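Local atomic coordinates of beta-galacturonidase (Eisenbergiella tayi, PDB entry 6NCX), a protein that belongs to glycoside hydrolase family 2, probably hydrolyses beta-linked uronic acid glycosides, and binds galacturonate in its active site. Residues Lys9-Ala14 with Ala243-Ile248. Residues are numbered along the deposited sequence; the frame is centred on the assembly and turned at random.
Sequences KIRKTA and AADDII
At the joint between the N-terminal beta domain and the immunoglobulin-like beta-sandwich of this family 2 hydrolase, two successive aspartates, Asp245 and Asp246, bind the turn that leads into strand 12-15. Asp246 OD2 accepts Lys9 N at 2.7 Å through the syn lone pair, nearly straight at 172°. Ile10 N meets Asp246 OD2 at 3.1 Å from above the carboxylate plane. Asp246 OD1 takes Arg11 N at 3.1 Å, again out of plane, and also bonds His8 ND1; these bonds satisfy the buried carboxylate. A chi1 of 70° brings it up to the three N-H groups. Ile10 CB lies over its face, on the side of Ile10 N and Arg11 N, and Ile10 CD1 is 3.8 Å from Ala243 CB. The Lys9 and Ile248 side chains cross at about a right angle, Lys9 CG and CE touching Ile248 CD1. Asp245 meets Arg11 side-on: NE reaches OD1 at 2.9 Å and NH2 reaches OD2 at 3.0 Å, both on syn lone pairs, the groups nearly coplanar (16°). Leu152 N donates to Asp245 OD2 and Leu152 O accepts from Arg11 NH2, so strand 150-162 holds both partners; Glu145 of strand 142-146 pairs with Arg11 NH1. Ala244 and Asp245 form a classic beta bulge opposite Leu237 of strand 231-239.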
# COMPACT_ATOMS: atom_id res chain seq x y z
N LYS C 9 25.82 38.24 -20.75
CA LYS C 9 25.74 39.56 -20.14
C LYS C 9 25.54 40.66 -21.17
O LYS C 9 24.88 41.66 -20.87
CB LYS C 9 27.02 39.87 -19.34
CG LYS C 9 27.46 38.79 -18.36
CD LYS C 9 28.73 39.24 -17.63
CE LYS C 9 29.68 38.09 -17.37
NZ LYS C 9 29.80 37.82 -15.91
N ILE C 10 26.07 40.50 -22.38
CA ILE C 10 25.90 41.52 -23.41
C ILE C 10 24.59 41.33 -24.16
O ILE C 10 23.81 42.27 -24.33
CB ILE C 10 27.12 41.51 -24.36
CG1 ILE C 10 28.35 42.05 -23.61
CG2 ILE C 10 26.83 42.35 -25.59
CD1 ILE C 10 29.66 41.85 -24.33
N ARG C 11 24.32 40.11 -24.62
CA ARG C 11 23.11 39.85 -25.38
C ARG C 11 21.87 40.03 -24.50
O ARG C 11 21.82 39.56 -23.36
CB ARG C 11 23.14 38.45 -25.98
CG ARG C 11 22.05 38.19 -26.96
CD ARG C 11 22.05 36.74 -27.39
NE ARG C 11 23.33 36.36 -27.98
CZ ARG C 11 23.57 35.16 -28.50
NH1 ARG C 11 22.62 34.24 -28.49
NH2 ARG C 11 24.76 34.88 -29.03
N LYS C 12 20.87 40.74 -25.04
CA LYS C 12 19.59 40.94 -24.38
C LYS C 12 18.75 39.67 -24.53
O LYS C 12 18.39 39.28 -25.64
CB LYS C 12 18.86 42.13 -25.00
CG LYS C 12 19.66 43.42 -24.97
CD LYS C 12 19.19 44.43 -26.02
CE LYS C 12 17.69 44.67 -25.94
NZ LYS C 12 17.31 45.87 -26.73
N THR C 13 18.45 39.03 -23.40
CA THR C 13 17.69 37.78 -23.40
C THR C 13 16.68 37.81 -22.27
O THR C 13 16.87 38.49 -21.26
CB THR C 13 18.60 36.54 -23.25
OG1 THR C 13 19.03 36.43 -21.89
CG2 THR C 13 19.83 36.62 -24.16
N ALA C 14 15.58 37.07 -22.46
CA ALA C 14 14.52 37.01 -21.47
C ALA C 14 13.90 35.62 -21.52
O ALA C 14 13.62 35.12 -22.62
CB ALA C 14 13.46 38.08 -21.71
N ALA C 243 31.50 46.20 -28.06
CA ALA C 243 31.20 44.86 -27.56
C ALA C 243 29.79 44.47 -27.97
O ALA C 243 28.83 44.73 -27.24
CB ALA C 243 31.37 44.80 -26.04
N ALA C 244 29.63 43.84 -29.14
CA ALA C 244 28.32 43.69 -29.76
C ALA C 244 27.53 42.49 -29.25
O ALA C 244 26.30 42.54 -29.20
CB ALA C 244 28.44 43.56 -31.28
N ASP C 245 28.22 41.41 -28.88
CA ASP C 245 27.56 40.17 -28.50
C ASP C 245 28.48 39.41 -27.56
O ASP C 245 29.65 39.75 -27.38
CB ASP C 245 27.21 39.35 -29.75
CG ASP C 245 26.36 38.15 -29.43
OD1 ASP C 245 25.30 38.34 -28.80
OD2 ASP C 245 26.78 37.02 -29.79
N ASP C 246 27.93 38.37 -26.93
CA ASP C 246 28.75 37.49 -26.12
C ASP C 246 28.13 36.11 -26.07
O ASP C 246 26.97 35.90 -26.44
CB ASP C 246 28.95 38.03 -24.69
CG ASP C 246 27.67 37.97 -23.85
OD1 ASP C 246 26.55 37.96 -24.42
OD2 ASP C 246 27.79 37.97 -22.61
N ILE C 247 28.94 35.15 -25.63
CA ILE C 247 28.49 33.81 -25.31
C ILE C 247 29.34 33.36 -24.14
O ILE C 247 30.56 33.55 -24.14
CB ILE C 247 28.58 32.86 -26.53
CG1 ILE C 247 27.92 31.51 -26.25
CG2 ILE C 247 30.00 32.59 -26.92
CD1 ILE C 247 26.50 31.61 -25.76
N ILE C 248 28.68 32.84 -23.10
CA ILE C 248 29.35 32.36 -21.90
C ILE C 248 28.96 30.89 -21.69
O ILE C 248 27.77 30.55 -21.73
CB ILE C 248 28.99 33.20 -20.66
CG1 ILE C 248 29.08 34.69 -20.97
CG2 ILE C 248 29.88 32.86 -19.48
CD1 ILE C 248 28.58 35.59 -19.82